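CYCLIN domain-containing protein (Chaetomium thermophilum, PDB 6Z3U) is the cyclin subunit of a CDK-activating kinase (CAK) complex and probably regulates its cyclin-dependent serine/threonine kinase. Local coordinates at residues R222-I227 with K331-R336; Q215-I220 with S245-G250; I127-P132 with C360-R365. All coordinates share one frame; numbering follows the deposited sequence.

Contacts 1 and 2 are neighbours, with centres 12 Å apart. They meet through a salt bridge of 2.6 Å from Glu335 OE2 to Arg216 NH1. Pro334 also packs on helix 207-221, with its CG 3.5 Å from Glu219 O. Their segments alternate along the chain, and residues 331-336 touch both 222-227 and 215-220. Contact 3 is separate. Its centre is 28 Å from that of contact 1 and 39 Å from that of contact 2, on the opposite side of the chain's centre from contact 2. Contact 3 closes a long loop of chain that holds the other two. Of the three, only contact 3 touches the kinase chain of the complex.

Contact 1 of 3, residues R222-I227 with K331-R336; sequences RFSPLI and KELPER
Glu332 OE2 is gripped by three donors. Arg336 NE binds it at 2.5 Å as part of a salt bridge, Arg336 NH1 adds a weak bond at 3.1 Å, and Trp340 NE1 donates as well. Glu332 OE2 lies close to the guanidinium plane of Arg336, while NE comes to it from above the carboxylate plane. The carboxylate is therefore held on its own side of the contact, and other atoms of Glu332 face residues 222-227. Its backbone O accepts from Ser224 OG at 2.6 Å. The hydroxyl approaches from above the carbonyl plane, 44° out of it. Leu329 O, near the end of helix 313-330, is a second, weak acceptor for the same hydroxyl. Glu332 O lies at the edge of the Phe223 ring too, 3.6 Å from CD2. Phe223 CG is anti to the backbone N (chi1 -172°), which sets the ring beside residues 332-336. Ile227 CG1 sits over the centre of one ring face, 3.6 Å above its plane. The other branch of Ile227, CG2, meets Glu332 CG at 3.7 Å, where the two side chains cross obliquely. The bend of Glu332 at chi2 (63°) turns its carboxylate off from this apolar meeting. Beyond the segments, Ile227 packs on Thr91, Thr94 and Leu98 of helix 83-103, and Pro334 packs on Arg216 and Ile220. Phe223 O accepts from Ile227 N. The short helix 224-227, with Phe223 at its N-cap position, thus packs on the loop after helix 313-330, within the all-helical cyclin fold.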
ATOM      1  N   ARG A 222      12.391   7.280  14.921  1.00 53.62           N
ATOM      2  CA  ARG A 222      11.791   8.471  14.336  1.00 54.52           C
ATOM      3  C   ARG A 222      12.802   9.393  13.668  1.00 52.11           C
ATOM      4  O   ARG A 222      12.386  10.325  12.972  1.00 55.38           O
ATOM      5  CB  ARG A 222      11.038   9.251  15.418  1.00 54.24           C
ATOM      6  CG  ARG A 222       9.659   8.695  15.738  1.00 55.32           C
ATOM      7  CD  ARG A 222       9.234   9.031  17.160  1.00 55.31           C
ATOM      8  NE  ARG A 222       7.821   8.740  17.386  1.00 45.77           N
ATOM      9  CZ  ARG A 222       7.036   9.415  18.221  1.00 55.54           C
ATOM     10  NH1 ARG A 222       5.762   9.071  18.349  1.00 58.39           N
ATOM     11  NH2 ARG A 222       7.519  10.430  18.928  1.00 62.17           N
ATOM     12  N   PHE A 223      14.104   9.175  13.859  1.00 54.04           N
ATOM     13  CA  PHE A 223      15.089  10.099  13.311  1.00 55.42           C
ATOM     14  C   PHE A 223      16.296   9.372  12.726  1.00 52.41           C
ATOM     15  O   PHE A 223      16.670   9.610  11.573  1.00 53.99           O
ATOM     16  CB  PHE A 223      15.553  11.075  14.396  1.00 54.42           C
ATOM     17  CG  PHE A 223      16.418  12.188  13.881  1.00 55.83           C
ATOM     18  CD1 PHE A 223      15.838  13.348  13.394  1.00 56.34           C
ATOM     19  CD2 PHE A 223      17.798  12.081  13.874  1.00 56.48           C
ATOM     20  CE1 PHE A 223      16.614  14.381  12.914  1.00 53.74           C
ATOM     21  CE2 PHE A 223      18.582  13.114  13.394  1.00 53.81           C
ATOM     22  CZ  PHE A 223      17.988  14.266  12.915  1.00 55.57           C
ATOM     23  N   SER A 224      16.912   8.491  13.514  1.00 53.90           N
ATOM     24  CA  SER A 224      18.198   7.915  13.125  1.00 51.13           C
ATOM     25  C   SER A 224      18.159   7.193  11.785  1.00 57.01           C
ATOM     26  O   SER A 224      19.018   7.479  10.931  1.00 59.43           O
ATOM     27  CB  SER A 224      18.692   6.980  14.234  1.00 49.77           C
ATOM     28  OG  SER A 224      19.386   7.698  15.237  1.00 52.57           O
ATOM     29  N   PRO A 225      17.230   6.269  11.522  1.00 53.08           N
ATOM     30  CA  PRO A 225      17.276   5.531  10.252  1.00 57.50           C
ATOM     31  C   PRO A 225      16.690   6.291   9.073  1.00 58.13           C
ATOM     32  O   PRO A 225      16.835   5.834   7.930  1.00 39.86           O
ATOM     33  CB  PRO A 225      16.459   4.273  10.562  1.00 54.74           C
ATOM     34  CG  PRO A 225      15.423   4.757  11.528  1.00 40.95           C
ATOM     35  CD  PRO A 225      16.083   5.851  12.352  1.00 48.85           C
ATOM     36  N   LEU A 226      16.043   7.430   9.312  1.00 60.45           N
ATOM     37  CA  LEU A 226      15.511   8.259   8.240  1.00 53.69           C
ATOM     38  C   LEU A 226      16.542   9.244   7.709  1.00 57.92           C
ATOM     39  O   LEU A 226      16.470   9.639   6.539  1.00 51.49           O
ATOM     40  CB  LEU A 226      14.283   9.026   8.734  1.00 39.58           C
ATOM     41  CG  LEU A 226      13.180   8.170   9.357  1.00 38.55           C
ATOM     42  CD1 LEU A 226      12.044   9.052   9.851  1.00 44.49           C
ATOM     43  CD2 LEU A 226      12.667   7.131   8.374  1.00 46.80           C
ATOM     44  N   ILE A 227      17.499   9.646   8.548  1.00 65.78           N
ATOM     45  CA  ILE A 227      18.545  10.570   8.127  1.00 64.08           C
ATOM     46  C   ILE A 227      19.768   9.842   7.582  1.00 61.91           C
ATOM     47  O   ILE A 227      20.573  10.453   6.863  1.00 60.95           O
ATOM     48  CB  ILE A 227      18.955  11.480   9.298  1.00 64.86           C
ATOM     49  CG1 ILE A 227      17.743  12.258   9.822  1.00 74.55           C
ATOM     50  CG2 ILE A 227      20.041  12.452   8.877  1.00 65.16           C
ATOM     51  CD1 ILE A 227      17.052  13.124   8.776  1.00 76.34           C
ATOM     52  N   LYS A 331      25.568   7.153  14.554  1.00 64.80           N
ATOM     53  CA  LYS A 331      26.190   8.369  14.043  1.00 63.77           C
ATOM     54  C   LYS A 331      25.206   9.517  13.854  1.00 58.90           C
ATOM     55  O   LYS A 331      25.646  10.646  13.606  1.00 58.98           O
ATOM     56  CB  LYS A 331      26.888   8.069  12.714  1.00 63.37           C
ATOM     57  CG  LYS A 331      28.128   7.197  12.853  1.00 63.39           C
ATOM     58  CD  LYS A 331      28.677   6.769  11.499  1.00 62.80           C
ATOM     59  CE  LYS A 331      27.705   5.841  10.787  1.00 73.27           C
ATOM     60  NZ  LYS A 331      28.291   5.206   9.576  1.00 87.86           N
ATOM     61  N   GLU A 332      23.900   9.269  13.960  1.00 63.01           N
ATOM     62  CA  GLU A 332      22.891  10.312  13.794  1.00 59.88           C
ATOM     63  C   GLU A 332      21.730  10.047  14.756  1.00 55.28           C
ATOM     64  O   GLU A 332      20.592   9.801  14.367  1.00 53.71           O
ATOM     65  CB  GLU A 332      22.420  10.380  12.343  1.00 54.05           C
ATOM     66  CG  GLU A 332      22.197  11.795  11.824  1.00 65.82           C
ATOM     67  CD  GLU A 332      23.472  12.625  11.798  1.00 65.78           C
ATOM     68  OE1 GLU A 332      24.497  12.134  11.280  1.00 64.85           O
ATOM     69  OE2 GLU A 332      23.448  13.774  12.290  1.00 63.07           O
ATOM     70  N   LEU A 333      22.024  10.118  16.052  1.00 56.80           N
ATOM     71  CA  LEU A 333      21.032   9.855  17.078  1.00 56.74           C
ATOM     72  C   LEU A 333      20.058  11.027  17.172  1.00 55.48           C
ATOM     73  O   LEU A 333      20.300  12.099  16.616  1.00 55.02           O
ATOM     74  CB  LEU A 333      21.723   9.597  18.416  1.00 66.01           C
ATOM     75  CG  LEU A 333      22.553   8.311  18.485  1.00 61.06           C
ATOM     76  CD1 LEU A 333      23.328   8.231  19.794  1.00 63.12           C
ATOM     77  CD2 LEU A 333      21.668   7.087  18.311  1.00 59.77           C
ATOM     78  N   PRO A 334      18.932  10.842  17.866  1.00 55.04           N
ATOM     79  CA  PRO A 334      17.942  11.929  17.961  1.00 53.95           C
ATOM     80  C   PRO A 334      18.498  13.240  18.489  1.00 54.90           C
ATOM     81  O   PRO A 334      17.940  14.302  18.183  1.00 53.98           O
ATOM     82  CB  PRO A 334      16.884  11.350  18.912  1.00 64.90           C
ATOM     83  CG  PRO A 334      16.995   9.874  18.751  1.00 62.36           C
ATOM     84  CD  PRO A 334      18.446   9.591  18.476  1.00 55.48           C
ATOM     85  N   GLU A 335      19.573  13.207  19.281  1.00 56.84           N
ATOM     86  CA  GLU A 335      20.136  14.450  19.795  1.00 62.44           C
ATOM     87  C   GLU A 335      20.632  15.347  18.668  1.00 57.15           C
ATOM     88  O   GLU A 335      20.699  16.570  18.832  1.00 57.39           O
ATOM     89  CB  GLU A 335      21.283  14.157  20.766  1.00 60.27           C
ATOM     90  CG  GLU A 335      20.852  13.562  22.098  1.00 63.97           C
ATOM     91  CD  GLU A 335      20.268  12.173  21.956  1.00 60.94           C
ATOM     92  OE1 GLU A 335      20.847  11.359  21.207  1.00 60.84           O
ATOM     93  OE2 GLU A 335      19.224  11.897  22.586  1.00 60.69           O
ATOM     94  N   ARG A 336      20.975  14.761  17.520  1.00 56.38           N
ATOM     95  CA  ARG A 336      21.460  15.524  16.378  1.00 55.82           C
ATOM     96  C   ARG A 336      20.376  16.364  15.718  1.00 54.15           C
ATOM     97  O   ARG A 336      20.683  17.088  14.764  1.00 54.90           O
ATOM     98  CB  ARG A 336      22.081  14.575  15.352  1.00 55.61           C
ATOM     99  CG  ARG A 336      23.324  13.853  15.861  1.00 57.53           C
ATOM    100  CD  ARG A 336      24.592  14.649  15.577  1.00 67.25           C
ATOM    101  NE  ARG A 336      24.947  14.614  14.161  1.00 72.79           N
ATOM    102  CZ  ARG A 336      26.003  15.225  13.632  1.00 63.17           C
ATOM    103  NH1 ARG A 336      26.234  15.130  12.330  1.00 69.53           N
ATOM    104  NH2 ARG A 336      26.824  15.932  14.399  1.00 60.51           N
TER

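Contact 2 of 3, residues Q215-I220 with S245-G250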
ATOM      1  N   GLN A 215      10.090   3.563  24.700  1.00 72.51           N
ATOM      2  CA  GLN A 215      10.024   5.007  24.516  1.00 66.83           C
ATOM      3  C   GLN A 215      11.246   5.517  23.766  1.00 64.37           C
ATOM      4  O   GLN A 215      11.124   6.267  22.791  1.00 63.32           O
ATOM      5  CB  GLN A 215       9.902   5.702  25.873  1.00 76.83           C
ATOM      6  CG  GLN A 215       8.583   5.461  26.586  1.00 87.65           C
ATOM      7  CD  GLN A 215       8.478   6.237  27.885  1.00107.70           C
ATOM      8  OE1 GLN A 215       8.868   5.750  28.947  1.00100.23           O
ATOM      9  NE2 GLN A 215       7.953   7.454  27.806  1.00128.09           N
ATOM     10  N   ARG A 216      12.440   5.112  24.202  1.00 62.37           N
ATOM     11  CA  ARG A 216      13.654   5.602  23.561  1.00 61.96           C
ATOM     12  C   ARG A 216      13.790   5.040  22.154  1.00 66.84           C
ATOM     13  O   ARG A 216      14.049   5.782  21.199  1.00 73.11           O
ATOM     14  CB  ARG A 216      14.883   5.255  24.402  1.00 64.66           C
ATOM     15  CG  ARG A 216      16.196   5.750  23.799  1.00 66.01           C
ATOM     16  CD  ARG A 216      16.147   7.251  23.549  1.00 63.94           C
ATOM     17  NE  ARG A 216      17.393   7.779  23.005  1.00 64.01           N
ATOM     18  CZ  ARG A 216      17.530   9.015  22.537  1.00 71.86           C
ATOM     19  NH1 ARG A 216      18.699   9.419  22.060  1.00 79.27           N
ATOM     20  NH2 ARG A 216      16.496   9.847  22.540  1.00 74.35           N
ATOM     21  N   ALA A 217      13.624   3.723  22.006  1.00 64.92           N
ATOM     22  CA  ALA A 217      13.752   3.104  20.693  1.00 60.07           C
ATOM     23  C   ALA A 217      12.835   3.760  19.671  1.00 55.00           C
ATOM     24  O   ALA A 217      13.179   3.835  18.486  1.00 53.88           O
ATOM     25  CB  ALA A 217      13.449   1.607  20.786  1.00 59.21           C
ATOM     26  N   ARG A 218      11.667   4.241  20.105  1.00 55.23           N
ATOM     27  CA  ARG A 218      10.763   4.908  19.174  1.00 53.70           C
ATOM     28  C   ARG A 218      11.338   6.239  18.699  1.00 57.48           C
ATOM     29  O   ARG A 218      11.278   6.554  17.505  1.00 52.26           O
ATOM     30  CB  ARG A 218       9.397   5.113  19.829  1.00 54.10           C
ATOM     31  CG  ARG A 218       8.325   5.549  18.851  1.00 53.79           C
ATOM     32  CD  ARG A 218       6.923   5.377  19.416  1.00 60.61           C
ATOM     33  NE  ARG A 218       6.755   6.084  20.682  1.00 67.35           N
ATOM     34  CZ  ARG A 218       6.272   5.547  21.801  1.00 66.71           C
ATOM     35  NH1 ARG A 218       5.873   4.281  21.838  1.00 62.12           N
ATOM     36  NH2 ARG A 218       6.174   6.296  22.890  1.00 72.04           N
ATOM     37  N   GLU A 219      11.899   7.032  19.616  1.00 60.29           N
ATOM     38  CA  GLU A 219      12.529   8.287  19.216  1.00 57.13           C
ATOM     39  C   GLU A 219      13.715   8.039  18.290  1.00 57.48           C
ATOM     40  O   GLU A 219      13.955   8.815  17.358  1.00 59.61           O
ATOM     41  CB  GLU A 219      12.974   9.074  20.449  1.00 63.84           C
ATOM     42  CG  GLU A 219      11.862   9.855  21.145  1.00 76.34           C
ATOM     43  CD  GLU A 219      11.162  10.846  20.223  1.00 76.01           C
ATOM     44  OE1 GLU A 219      11.715  11.159  19.145  1.00 62.01           O
ATOM     45  OE2 GLU A 219      10.057  11.310  20.578  1.00 75.78           O
ATOM     46  N   ILE A 220      14.476   6.973  18.540  1.00 55.32           N
ATOM     47  CA  ILE A 220      15.577   6.622  17.648  1.00 54.60           C
ATOM     48  C   ILE A 220      15.046   6.301  16.257  1.00 52.54           C
ATOM     49  O   ILE A 220      15.548   6.804  15.246  1.00 55.35           O
ATOM     50  CB  ILE A 220      16.386   5.448  18.229  1.00 55.24           C
ATOM     51  CG1 ILE A 220      16.988   5.847  19.581  1.00 57.53           C
ATOM     52  CG2 ILE A 220      17.470   5.017  17.245  1.00 56.33           C
ATOM     53  CD1 ILE A 220      17.807   4.758  20.248  1.00 58.45           C
ATOM     54  N   SER A 245      18.366  -2.186  20.451  1.00 65.25           N
ATOM     55  CA  SER A 245      19.678  -2.517  20.994  1.00 65.75           C
ATOM     56  C   SER A 245      20.384  -1.281  21.530  1.00 59.87           C
ATOM     57  O   SER A 245      21.120  -1.364  22.519  1.00 62.89           O
ATOM     58  CB  SER A 245      20.534  -3.191  19.921  1.00 66.08           C
ATOM     59  OG  SER A 245      21.731  -3.707  20.478  1.00 72.85           O
ATOM     60  N   LEU A 246      20.180  -0.129  20.885  1.00 72.81           N
ATOM     61  CA  LEU A 246      20.756   1.112  21.386  1.00 61.20           C
ATOM     62  C   LEU A 246      20.051   1.580  22.652  1.00 61.87           C
ATOM     63  O   LEU A 246      20.691   2.151  23.543  1.00 65.02           O
ATOM     64  CB  LEU A 246      20.681   2.190  20.306  1.00 58.95           C
ATOM     65  CG  LEU A 246      21.583   1.972  19.091  1.00 58.28           C
ATOM     66  CD1 LEU A 246      21.066   2.748  17.893  1.00 58.12           C
ATOM     67  CD2 LEU A 246      23.011   2.379  19.410  1.00 61.54           C
ATOM     68  N   ALA A 247      18.743   1.338  22.756  1.00 59.91           N
ATOM     69  CA  ALA A 247      17.998   1.752  23.939  1.00 65.70           C
ATOM     70  C   ALA A 247      18.257   0.821  25.118  1.00 63.62           C
ATOM     71  O   ALA A 247      18.386   1.281  26.258  1.00 66.58           O
ATOM     72  CB  ALA A 247      16.503   1.805  23.622  1.00 69.83           C
ATOM     73  N   ASP A 248      18.342  -0.486  24.861  1.00 64.62           N
ATOM     74  CA  ASP A 248      18.571  -1.462  25.930  1.00 67.26           C
ATOM     75  C   ASP A 248      19.143  -2.720  25.267  1.00 66.09           C
ATOM     76  O   ASP A 248      18.394  -3.585  24.814  1.00 70.56           O
ATOM     77  CB  ASP A 248      17.295  -1.759  26.695  1.00 67.12           C
ATOM     78  CG  ASP A 248      17.543  -2.541  27.973  1.00 74.23           C
ATOM     79  OD1 ASP A 248      18.428  -3.421  27.977  1.00 82.78           O
ATOM     80  OD2 ASP A 248      16.850  -2.270  28.977  1.00 68.29           O
ATOM     81  N   ARG A 249      20.477  -2.800  25.223  1.00 77.04           N
ATOM     82  CA  ARG A 249      21.130  -3.920  24.553  1.00 77.22           C
ATOM     83  C   ARG A 249      20.717  -5.256  25.156  1.00 77.78           C
ATOM     84  O   ARG A 249      20.652  -6.265  24.443  1.00 77.58           O
ATOM     85  CB  ARG A 249      22.651  -3.760  24.621  1.00 85.37           C
ATOM     86  CG  ARG A 249      23.417  -4.744  23.743  1.00 88.07           C
ATOM     87  CD  ARG A 249      24.909  -4.736  24.050  1.00 90.81           C
ATOM     88  NE  ARG A 249      25.598  -3.573  23.494  1.00 90.09           N
ATOM     89  CZ  ARG A 249      26.017  -3.477  22.235  1.00 78.87           C
ATOM     90  NH1 ARG A 249      26.640  -2.381  21.826  1.00 78.11           N
ATOM     91  NH2 ARG A 249      25.815  -4.473  21.382  1.00 78.50           N
ATOM     92  N   GLY A 250      20.442  -5.287  26.461  1.00 79.76           N
ATOM     93  CA  GLY A 250      20.047  -6.536  27.090  1.00 81.81           C
ATOM     94  C   GLY A 250      18.774  -7.111  26.500  1.00 79.66           C
ATOM     95  O   GLY A 250      18.689  -8.313  26.237  1.00 80.51           O
TER
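Two helices of the cyclin C-terminal domain meet here, 207-221 and the end of 236-247. The tight part is small and apolar. Ala217 and Ala247 have the nearest CA atoms of the two segments, 5.5 Å apart, and their CB atoms are 4.2 Å apart. Alanine on both sides lets the backbones come this close. Ala247 CB reaches past the side chain of Ala217 to the backbone, 3.8 Å from Ala217 N. It also lies against the root of Arg216, 3.9 Å from Arg216 CB and 4.0 Å from Arg216 CG. One turn further along the helix, Ile220 sends out its long branch. CG1 is anti to the carbonyl carbon and the chain runs on extended (chi2 180°), so the tip reaches across to helix 236-247. Leu246 crosses it obliquely and also touches Arg326 and Leu329 of helix 313-330. Ala217 also packs on Leu192 of helix 189-200.

Ala217 and Ile220 are buried, whereas Arg216, Ala247 and Leu246 remain partly exposed and form the looser part. Arg216 CG is anti to the backbone N (chi1 -179°), and the bend at chi2 (56°) carries the guanidinium off from Ala247. Its charge is taken up by Glu335. Separately, Asp248 follows the last turn of helix 236-247 and caps the start of helix 249-261, with a weak bond from Leu251 N to OD1, while OD2 pairs with Arg209. The closest side-chain approach of the Ile220 pair is methyl to methylene, with Ile220 CD1 3.9 Å from Leu246 CB.

Contact 3 of 3, residues I127-P132 with C360-R365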
ATOM      1  N   ILE A 127      20.785  16.498  -7.128  1.00 48.13           N
ATOM      2  CA  ILE A 127      20.310  17.749  -6.549  1.00 47.76           C
ATOM      3  C   ILE A 127      20.493  18.916  -7.510  1.00 53.72           C
ATOM      4  O   ILE A 127      19.788  19.925  -7.401  1.00 49.83           O
ATOM      5  CB  ILE A 127      21.041  18.012  -5.217  1.00 48.95           C
ATOM      6  CG1 ILE A 127      20.526  17.065  -4.133  1.00 50.85           C
ATOM      7  CG2 ILE A 127      20.863  19.456  -4.776  1.00 58.23           C
ATOM      8  CD1 ILE A 127      19.192  17.473  -3.543  1.00 60.33           C
ATOM      9  N   MET A 128      21.442  18.814  -8.441  1.00 59.00           N
ATOM     10  CA  MET A 128      21.665  19.864  -9.425  1.00 47.97           C
ATOM     11  C   MET A 128      20.631  19.861 -10.545  1.00 50.86           C
ATOM     12  O   MET A 128      20.656  20.768 -11.384  1.00 53.75           O
ATOM     13  CB  MET A 128      23.064  19.720 -10.030  1.00 50.22           C
ATOM     14  CG  MET A 128      24.183  19.864  -9.025  1.00 51.77           C
ATOM     15  SD  MET A 128      25.812  19.706  -9.772  1.00 56.01           S
ATOM     16  CE  MET A 128      26.063  17.936  -9.717  1.00 60.64           C
ATOM     17  N   THR A 129      19.737  18.870 -10.583  1.00 48.30           N
ATOM     18  CA  THR A 129      18.718  18.766 -11.621  1.00 44.01           C
ATOM     19  C   THR A 129      17.363  19.304 -11.173  1.00 47.50           C
ATOM     20  O   THR A 129      16.731  20.070 -11.906  1.00 50.11           O
ATOM     21  CB  THR A 129      18.572  17.307 -12.068  1.00 47.41           C
ATOM     22  OG1 THR A 129      19.871  16.726 -12.237  1.00 61.04           O
ATOM     23  CG2 THR A 129      17.815  17.224 -13.383  1.00 56.68           C
ATOM     24  N   TYR A 130      16.897  18.913  -9.986  1.00 54.80           N
ATOM     25  CA  TYR A 130      15.604  19.341  -9.471  1.00 48.99           C
ATOM     26  C   TYR A 130      15.766  19.959  -8.088  1.00 48.26           C
ATOM     27  O   TYR A 130      16.602  19.504  -7.297  1.00 43.25           O
ATOM     28  CB  TYR A 130      14.624  18.161  -9.410  1.00 43.15           C
ATOM     29  CG  TYR A 130      14.393  17.492 -10.748  1.00 44.73           C
ATOM     30  CD1 TYR A 130      13.704  18.145 -11.764  1.00 42.52           C
ATOM     31  CD2 TYR A 130      14.862  16.208 -10.997  1.00 52.88           C
ATOM     32  CE1 TYR A 130      13.488  17.536 -12.989  1.00 48.36           C
ATOM     33  CE2 TYR A 130      14.653  15.591 -12.221  1.00 51.58           C
ATOM     34  CZ  TYR A 130      13.965  16.260 -13.214  1.00 51.92           C
ATOM     35  OH  TYR A 130      13.755  15.650 -14.433  1.00 57.15           O
ATOM     36  N   PRO A 131      14.973  20.977  -7.760  1.00 49.06           N
ATOM     37  CA  PRO A 131      15.225  21.764  -6.539  1.00 44.61           C
ATOM     38  C   PRO A 131      14.830  21.010  -5.285  1.00 41.98           C
ATOM     39  O   PRO A 131      13.648  20.694  -5.088  1.00 47.93           O
ATOM     40  CB  PRO A 131      14.344  23.009  -6.735  1.00 40.03           C
ATOM     41  CG  PRO A 131      13.254  22.570  -7.645  1.00 42.11           C
ATOM     42  CD  PRO A 131      13.793  21.458  -8.503  1.00 51.42           C
ATOM     43  N   PRO A 132      15.783  20.734  -4.386  1.00 39.84           N
ATOM     44  CA  PRO A 132      15.420  20.034  -3.142  1.00 42.53           C
ATOM     45  C   PRO A 132      14.503  20.837  -2.239  1.00 38.61           C
ATOM     46  O   PRO A 132      13.753  20.244  -1.456  1.00 38.43           O
ATOM     47  CB  PRO A 132      16.778  19.770  -2.474  1.00 45.01           C
ATOM     48  CG  PRO A 132      17.693  20.792  -3.047  1.00 42.41           C
ATOM     49  CD  PRO A 132      17.228  21.021  -4.456  1.00 44.07           C
ATOM     50  N   CYS A 360      25.364  26.435 -10.788  1.00 59.47           N
ATOM     51  CA  CYS A 360      25.592  25.295 -11.669  1.00 60.22           C
ATOM     52  C   CYS A 360      24.343  24.443 -11.853  1.00 58.19           C
ATOM     53  O   CYS A 360      24.432  23.339 -12.402  1.00 58.68           O
ATOM     54  CB  CYS A 360      26.732  24.424 -11.133  1.00 66.99           C
ATOM     55  SG  CYS A 360      26.309  23.496  -9.644  1.00 69.24           S
ATOM     56  N   ARG A 361      23.185  24.926 -11.410  1.00 62.58           N
ATOM     57  CA  ARG A 361      21.954  24.158 -11.500  1.00 57.39           C
ATOM     58  C   ARG A 361      21.445  24.101 -12.940  1.00 56.39           C
ATOM     59  O   ARG A 361      21.813  24.911 -13.797  1.00 57.37           O
ATOM     60  CB  ARG A 361      20.879  24.769 -10.601  1.00 52.51           C
ATOM     61  CG  ARG A 361      20.532  26.210 -10.950  1.00 53.06           C
ATOM     62  CD  ARG A 361      19.520  26.782  -9.977  1.00 53.73           C
ATOM     63  NE  ARG A 361      19.168  28.167 -10.280  1.00 52.06           N
ATOM     64  CZ  ARG A 361      18.347  28.534 -11.259  1.00 52.62           C
ATOM     65  NH1 ARG A 361      17.802  27.623 -12.055  1.00 52.66           N
ATOM     66  NH2 ARG A 361      18.078  29.817 -11.451  1.00 57.18           N
ATOM     67  N   ASP A 362      20.588  23.123 -13.197  1.00 54.97           N
ATOM     68  CA  ASP A 362      19.964  22.981 -14.509  1.00 56.66           C
ATOM     69  C   ASP A 362      19.042  24.167 -14.764  1.00 57.82           C
ATOM     70  O   ASP A 362      18.151  24.430 -13.946  1.00 60.49           O
ATOM     71  CB  ASP A 362      19.183  21.672 -14.574  1.00 55.69           C
ATOM     72  CG  ASP A 362      18.772  21.303 -15.986  1.00 57.70           C
ATOM     73  OD1 ASP A 362      18.330  22.199 -16.736  1.00 61.14           O
ATOM     74  OD2 ASP A 362      18.886  20.111 -16.343  1.00 58.56           O
ATOM     75  N   PRO A 363      19.210  24.908 -15.864  1.00 57.96           N
ATOM     76  CA  PRO A 363      18.377  26.105 -16.061  1.00 57.98           C
ATOM     77  C   PRO A 363      16.941  25.806 -16.463  1.00 72.35           C
ATOM     78  O   PRO A 363      16.054  26.617 -16.170  1.00 81.27           O
ATOM     79  CB  PRO A 363      19.119  26.869 -17.165  1.00 60.45           C
ATOM     80  CG  PRO A 363      19.853  25.820 -17.917  1.00 61.95           C
ATOM     81  CD  PRO A 363      20.234  24.766 -16.916  1.00 60.40           C
ATOM     82  N   ASP A 364      16.679  24.682 -17.133  1.00 64.00           N
ATOM     83  CA  ASP A 364      15.342  24.400 -17.645  1.00 60.45           C
ATOM     84  C   ASP A 364      14.475  23.638 -16.651  1.00 62.47           C
ATOM     85  O   ASP A 364      13.259  23.857 -16.599  1.00 60.92           O
ATOM     86  CB  ASP A 364      15.440  23.604 -18.946  1.00 61.73           C
ATOM     87  CG  ASP A 364      16.388  24.232 -19.934  1.00 64.69           C
ATOM     88  OD1 ASP A 364      16.197  25.420 -20.267  1.00 86.27           O
ATOM     89  OD2 ASP A 364      17.328  23.541 -20.376  1.00 71.08           O
ATOM     90  N   ARG A 365      15.065  22.735 -15.872  1.00 58.29           N
ATOM     91  CA  ARG A 365      14.297  21.879 -14.983  1.00 55.35           C
ATOM     92  C   ARG A 365      14.120  22.446 -13.579  1.00 53.35           C
ATOM     93  O   ARG A 365      13.287  21.929 -12.827  1.00 59.70           O
ATOM     94  CB  ARG A 365      14.950  20.497 -14.865  1.00 58.24           C
ATOM     95  CG  ARG A 365      14.930  19.651 -16.128  1.00 58.91           C
ATOM     96  CD  ARG A 365      15.571  18.294 -15.848  1.00 65.82           C
ATOM     97  NE  ARG A 365      14.987  17.212 -16.639  1.00 70.04           N
ATOM     98  CZ  ARG A 365      15.431  16.793 -17.820  1.00 85.28           C
ATOM     99  NH1 ARG A 365      14.809  15.795 -18.432  1.00 82.96           N
ATOM    100  NH2 ARG A 365      16.484  17.363 -18.391  1.00 93.00           N
TER
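Tyr130 and Arg365 cross obliquely, with the phenol ring and the guanidinium nearly perpendicular at 84°. The Arg365 chain runs past the hydroxyl end of the ring, with CD 3.6 Å from Tyr130 CE1. Arg365 NE donates to Tyr130 OH at 3.0 Å, a bent bond of 135°. Thr129 fills the angle between them. Its CG2 stands 3.7 Å above one face of the Tyr130 ring, toward the rim, and 3.5 Å from Arg365 CD. Thr129 and Arg365 lie side by side and point the same way. Arg365 NH1 also forms a salt bridge with Glu82 of the kinase chain. An alanine at Tyr130 would remove the ring and its hydroxyl, and would probably leave Arg365 less well positioned for Glu82 of the kinase chain.

The backbones are joined by Asp362 N, which donates to Met128 O at 3.0 Å, nearly along the C=O axis (174°). Asp362 CG is anti to its backbone N, and OD1 accepts from Asp364 N through its anti lone pair. At the other end, Met128 SD meets Cys360 SG at 3.8 Å. Met128 and Thr129 also pack on helix 25-48. The result is a buried contact between two loops, one before helix 132-146 and one with an Asx turn at Asp362, beside the kinase chain of the CAK complex.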